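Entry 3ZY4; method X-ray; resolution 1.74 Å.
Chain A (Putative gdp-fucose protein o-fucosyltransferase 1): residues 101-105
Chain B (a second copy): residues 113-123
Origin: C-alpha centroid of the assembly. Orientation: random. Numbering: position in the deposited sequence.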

ATOM      1  N   PRO A 101      -5.618   3.392   3.714  1.00 15.80           N
ATOM      2  CA  PRO A 101      -6.045   3.922   2.404  1.00 14.89           C
ATOM      3  C   PRO A 101      -4.882   4.462   1.570  1.00 14.68           C
ATOM      4  O   PRO A 101      -3.944   5.107   2.103  1.00 13.86           O
ATOM      5  CB  PRO A 101      -6.970   5.083   2.784  1.00 16.00           C
ATOM      6  CG  PRO A 101      -6.596   5.454   4.217  1.00 16.10           C
ATOM      7  CD  PRO A 101      -6.257   4.113   4.836  1.00 16.02           C
ATOM      8  N   ARG A 102      -4.975   4.260   0.257  1.00 13.76           N
ATOM      9  CA  ARG A 102      -3.934   4.737  -0.647  1.00 16.37           C
ATOM     10  C   ARG A 102      -4.543   5.504  -1.805  1.00 16.02           C
ATOM     11  O   ARG A 102      -5.755   5.402  -2.104  1.00 15.77           O
ATOM     12  CB  ARG A 102      -3.081   3.573  -1.157  1.00 17.77           C
ATOM     13  CG  ARG A 102      -2.390   2.804   0.002  1.00 19.69           C
ATOM     14  CD  ARG A 102      -1.532   1.638  -0.444  1.00 28.27           C
ATOM     15  NE  ARG A 102      -0.213   2.006  -0.953  1.00 32.96           N
ATOM     16  CZ  ARG A 102       0.048   2.123  -2.245  1.00 35.51           C
ATOM     17  NH1 ARG A 102      -0.930   1.917  -3.113  1.00 38.27           N
ATOM     18  NH2 ARG A 102       1.259   2.440  -2.671  1.00 37.10           N
ATOM     19  N   GLN A 103      -3.694   6.311  -2.425  1.00 16.18           N
ATOM     20  CA  GLN A 103      -4.025   7.043  -3.652  1.00 18.03           C
ATOM     21  C   GLN A 103      -3.959   6.149  -4.911  1.00 18.32           C
ATOM     22  O   GLN A 103      -2.918   5.515  -5.202  1.00 17.86           O
ATOM     23  CB  GLN A 103      -3.046   8.191  -3.802  1.00 18.37           C
ATOM     24  CG  GLN A 103      -3.197   8.951  -5.104  1.00 18.76           C
ATOM     25  CD  GLN A 103      -4.562   9.580  -5.227  1.00 18.66           C
ATOM     26  OE1 GLN A 103      -4.970  10.364  -4.378  1.00 17.14           O
ATOM     27  NE2 GLN A 103      -5.266   9.272  -6.321  1.00 19.26           N
ATOM     28  N   ALA A 104      -5.070   6.082  -5.646  1.00 19.10           N
ATOM     29  CA  ALA A 104      -5.070   5.395  -6.954  1.00 20.23           C
ATOM     30  C   ALA A 104      -4.036   6.000  -7.926  1.00 22.21           C
ATOM     31  O   ALA A 104      -3.859   7.220  -8.000  1.00 22.43           O
ATOM     32  CB  ALA A 104      -6.469   5.461  -7.584  1.00 20.47           C
ATOM     33  N   ILE A 105      -3.355   5.143  -8.671  1.00 23.39           N
ATOM     34  CA  ILE A 105      -2.488   5.611  -9.746  1.00 25.92           C
ATOM     35  C   ILE A 105      -3.150   5.314 -11.100  1.00 26.62           C
ATOM     36  O   ILE A 105      -2.624   5.687 -12.156  1.00 29.21           O
ATOM     37  CB  ILE A 105      -1.057   5.005  -9.620  1.00 26.22           C
ATOM     38  CG1 ILE A 105      -0.185   5.347 -10.846  1.00 28.94           C
ATOM     39  CG2 ILE A 105      -1.125   3.509  -9.309  1.00 26.54           C
ATOM     40  CD1 ILE A 105       1.032   4.421 -11.044  1.00 31.92           C
TER
ATOM     41  N   GLY B 113       8.196  -3.670  -3.253  1.00 16.36           N
ATOM     42  CA  GLY B 113       8.663  -2.497  -2.525  1.00 15.14           C
ATOM     43  C   GLY B 113       7.598  -1.476  -2.271  1.00 14.55           C
ATOM     44  O   GLY B 113       6.406  -1.768  -2.369  1.00 15.67           O
ATOM     45  N   CYS B 114       8.043  -0.274  -1.922  1.00 15.34           N
ATOM     46  CA  CYS B 114       7.142   0.861  -1.684  1.00 15.68           C
ATOM     47  C   CYS B 114       6.648   1.511  -2.950  1.00 15.07           C
ATOM     48  O   CYS B 114       5.560   2.120  -2.964  1.00 14.68           O
ATOM     49  CB  CYS B 114       7.832   1.915  -0.806  1.00 14.90           C
ATOM     50  SG  CYS B 114       8.242   1.334   0.897  1.00 17.29           S
ATOM     51  N   HIS B 115       7.458   1.405  -4.017  1.00 15.08           N
ATOM     52  CA  HIS B 115       7.187   2.061  -5.311  1.00 15.75           C
ATOM     53  C   HIS B 115       6.828   3.520  -5.141  1.00 15.70           C
ATOM     54  O   HIS B 115       5.822   4.006  -5.658  1.00 16.36           O
ATOM     55  CB  HIS B 115       6.155   1.259  -6.143  1.00 15.72           C
ATOM     56  CG  HIS B 115       6.556  -0.162  -6.278  1.00 17.71           C
ATOM     57  ND1 HIS B 115       7.651  -0.549  -7.026  1.00 17.25           N
ATOM     58  CD2 HIS B 115       6.076  -1.284  -5.690  1.00 18.34           C
ATOM     59  CE1 HIS B 115       7.801  -1.858  -6.917  1.00 19.73           C
ATOM     60  NE2 HIS B 115       6.872  -2.318  -6.093  1.00 18.75           N
ATOM     61  N   SER B 116       7.659   4.185  -4.331  1.00 15.51           N
ATOM     62  CA  SER B 116       7.496   5.596  -4.009  1.00 14.95           C
ATOM     63  C   SER B 116       7.371   6.509  -5.225  1.00 16.04           C
ATOM     64  O   SER B 116       6.721   7.564  -5.146  1.00 15.51           O
ATOM     65  CB  SER B 116       8.654   6.055  -3.113  1.00 15.42           C
ATOM     66  OG  SER B 116       8.667   5.262  -1.930  1.00 16.08           O
ATOM     67  N   LYS B 117       7.970   6.101  -6.338  1.00 16.83           N
ATOM     68  CA  LYS B 117       8.014   6.970  -7.525  1.00 18.50           C
ATOM     69  C   LYS B 117       7.230   6.427  -8.715  1.00 19.35           C
ATOM     70  O   LYS B 117       7.365   6.918  -9.853  1.00 19.87           O
ATOM     71  CB  LYS B 117       9.464   7.277  -7.908  1.00 18.13           C
ATOM     72  CG  LYS B 117      10.090   8.303  -6.954  1.00 16.73           C
ATOM     73  CD  LYS B 117      11.544   8.497  -7.261  1.00 18.00           C
ATOM     74  CE  LYS B 117      11.717   9.552  -8.357  1.00 21.28           C
ATOM     75  NZ  LYS B 117      13.165   9.798  -8.608  1.00 20.00           N
ATOM     76  N   GLU B 118       6.368   5.453  -8.444  1.00 19.22           N
ATOM     77  CA  GLU B 118       5.547   4.887  -9.509  1.00 20.49           C
ATOM     78  C   GLU B 118       4.301   5.733  -9.735  1.00 20.90           C
ATOM     79  O   GLU B 118       3.501   5.948  -8.822  1.00 21.38           O
ATOM     80  CB  GLU B 118       5.135   3.448  -9.198  1.00 20.58           C
ATOM     81  CG  GLU B 118       4.251   2.888 -10.319  1.00 22.11           C
ATOM     82  CD  GLU B 118       3.939   1.439 -10.141  1.00 25.23           C
ATOM     83  OE1 GLU B 118       3.348   1.072  -9.095  1.00 24.80           O
ATOM     84  OE2 GLU B 118       4.293   0.672 -11.049  1.00 27.93           O
ATOM     85  N   GLY B 119       4.126   6.180 -10.970  1.00 21.24           N
ATOM     86  CA  GLY B 119       3.005   7.015 -11.324  1.00 22.78           C
ATOM     87  C   GLY B 119       3.128   8.472 -10.936  1.00 23.29           C
ATOM     88  O   GLY B 119       4.211   8.959 -10.597  1.00 22.92           O
ATOM     89  N   ASN B 120       1.994   9.149 -11.007  1.00 24.16           N
ATOM     90  CA  ASN B 120       1.879  10.588 -10.794  1.00 25.97           C
ATOM     91  C   ASN B 120       0.921  10.761  -9.644  1.00 25.48           C
ATOM     92  O   ASN B 120      -0.090  10.042  -9.588  1.00 27.01           O
ATOM     93  CB  ASN B 120       1.303  11.261 -12.054  1.00 27.02           C
ATOM     94  CG  ASN B 120       2.357  11.927 -12.919  1.00 30.02           C
ATOM     95  OD1 ASN B 120       2.097  12.991 -13.490  1.00 36.51           O
ATOM     96  ND2 ASN B 120       3.533  11.313 -13.049  1.00 32.58           N
ATOM     97  N   PRO B 121       1.212  11.687  -8.697  1.00 24.40           N
ATOM     98  CA  PRO B 121       2.325  12.644  -8.618  1.00 23.14           C
ATOM     99  C   PRO B 121       3.561  12.121  -7.875  1.00 22.08           C
ATOM    100  O   PRO B 121       4.509  12.895  -7.632  1.00 20.78           O
ATOM    101  CB  PRO B 121       1.697  13.786  -7.815  1.00 22.85           C
ATOM    102  CG  PRO B 121       0.839  13.022  -6.803  1.00 24.01           C
ATOM    103  CD  PRO B 121       0.250  11.900  -7.596  1.00 24.46           C
ATOM    104  N   PHE B 122       3.533  10.840  -7.492  1.00 19.58           N
ATOM    105  CA  PHE B 122       4.639  10.178  -6.797  1.00 19.48           C
ATOM    106  C   PHE B 122       6.030  10.454  -7.414  1.00 18.48           C
ATOM    107  O   PHE B 122       6.921  10.992  -6.749  1.00 17.38           O
ATOM    108  CB  PHE B 122       4.364   8.681  -6.719  1.00 19.75           C
ATOM    109  CG  PHE B 122       3.169   8.330  -5.878  1.00 22.67           C
ATOM    110  CD1 PHE B 122       1.898   8.346  -6.425  1.00 24.52           C
ATOM    111  CD2 PHE B 122       3.320   8.019  -4.511  1.00 25.13           C
ATOM    112  CE1 PHE B 122       0.757   8.032  -5.626  1.00 26.75           C
ATOM    113  CE2 PHE B 122       2.202   7.683  -3.708  1.00 27.49           C
ATOM    114  CZ  PHE B 122       0.910   7.692  -4.280  1.00 27.61           C
ATOM    115  N   GLY B 123       6.227  10.049  -8.662  1.00 18.13           N
ATOM    116  CA  GLY B 123       7.508  10.287  -9.332  1.00 18.43           C
ATOM    117  C   GLY B 123       7.857  11.773  -9.420  1.00 17.62           C
ATOM    118  O   GLY B 123       8.949  12.153  -9.022  1.00 18.36           O
TER
HETATM  119  O   HOH W   1       3.799   1.841  -0.725  1.00 25.97           O

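No direct hydrogen bond crosses between these two stretches; the one polar link runs through a water. The contact is a compact illustration of a general principle: a small interface between two copies of a protein can rest on shape and nonpolar packing while many of its polar groups find partners within their own chain, in solvent, or elsewhere in the structure.

The tightest fit is made by Ile A105 against a glycine. Its CA-to-CB bond points toward chain B, and with chi1 and chi2 both t the side chain reaches out in an extended form, bringing CD1 of Ile A105 to 3.3 Å from CA of Gly B119. This close approach depends on the absence of a side chain, since a CB on Gly B119 would lie 2.2 Å from CD1 of Ile A105, a clear clash. The positive phi of Gly B119, 79°, favours glycine independently. The same isoleucine methyl packs against the aliphatic part of Glu B118, with CD1 of Ile A105 3.6 Å from CG of Glu B118. Glu B118 is extended as well, with chi1 and chi2 both t, so a charged residue offers its methylene to the contact while its OE1 is hydrogen-bonded elsewhere in the structure.

Gln A103 divides its roles in a similar way. CB of Gln A103 lies near the plane of the Phe B122 ring, at the edge, 4.0 Å from CZ of Phe B122. The far end of the glutamine folds back on its own chain, where NE2 of Gln A103 donates to O of Ala A104 at 3.0 Å with a nearly straight angle of 167°. With OE1 hydrogen-bonded elsewhere in the structure, neither end of the amide relies on chain B for the hydrogen bonds it makes. The CA-to-CB bond of Phe B122 points toward chain A from the start of a helix, just after Pro B121 at the N-cap position, and the backbone bond from N of Gly B123 to O of Gly B119, 3.0 Å, ties this helical start to the glycine that receives the isoleucine. Phe B122 is buried, and its flat nonpolar ring offers an edge against which the aliphatic CB of Gln A103 can pack without polar cost.

At the other end, the CA-to-CB bond of Arg A102 runs sideways, but the end of the side chain comes nearer. NH2 of Arg A102 stands 4.3 Å from O of Cys B114, too far for a direct hydrogen bond, and a water fills the gap: the water oxygen, O of HOH W1, lies 3.3 Å from NH2 of Arg A102, from which it accepts, and 2.9 Å from O of Cys B114, within hydrogen-bonding range; it has more acceptors in reach than protons to give. A flexible, donor-rich arginine suits such a bridge. Altogether the stretches bury 281 Å², counting both sides, with Ile A105 and Phe B122 giving the largest shares.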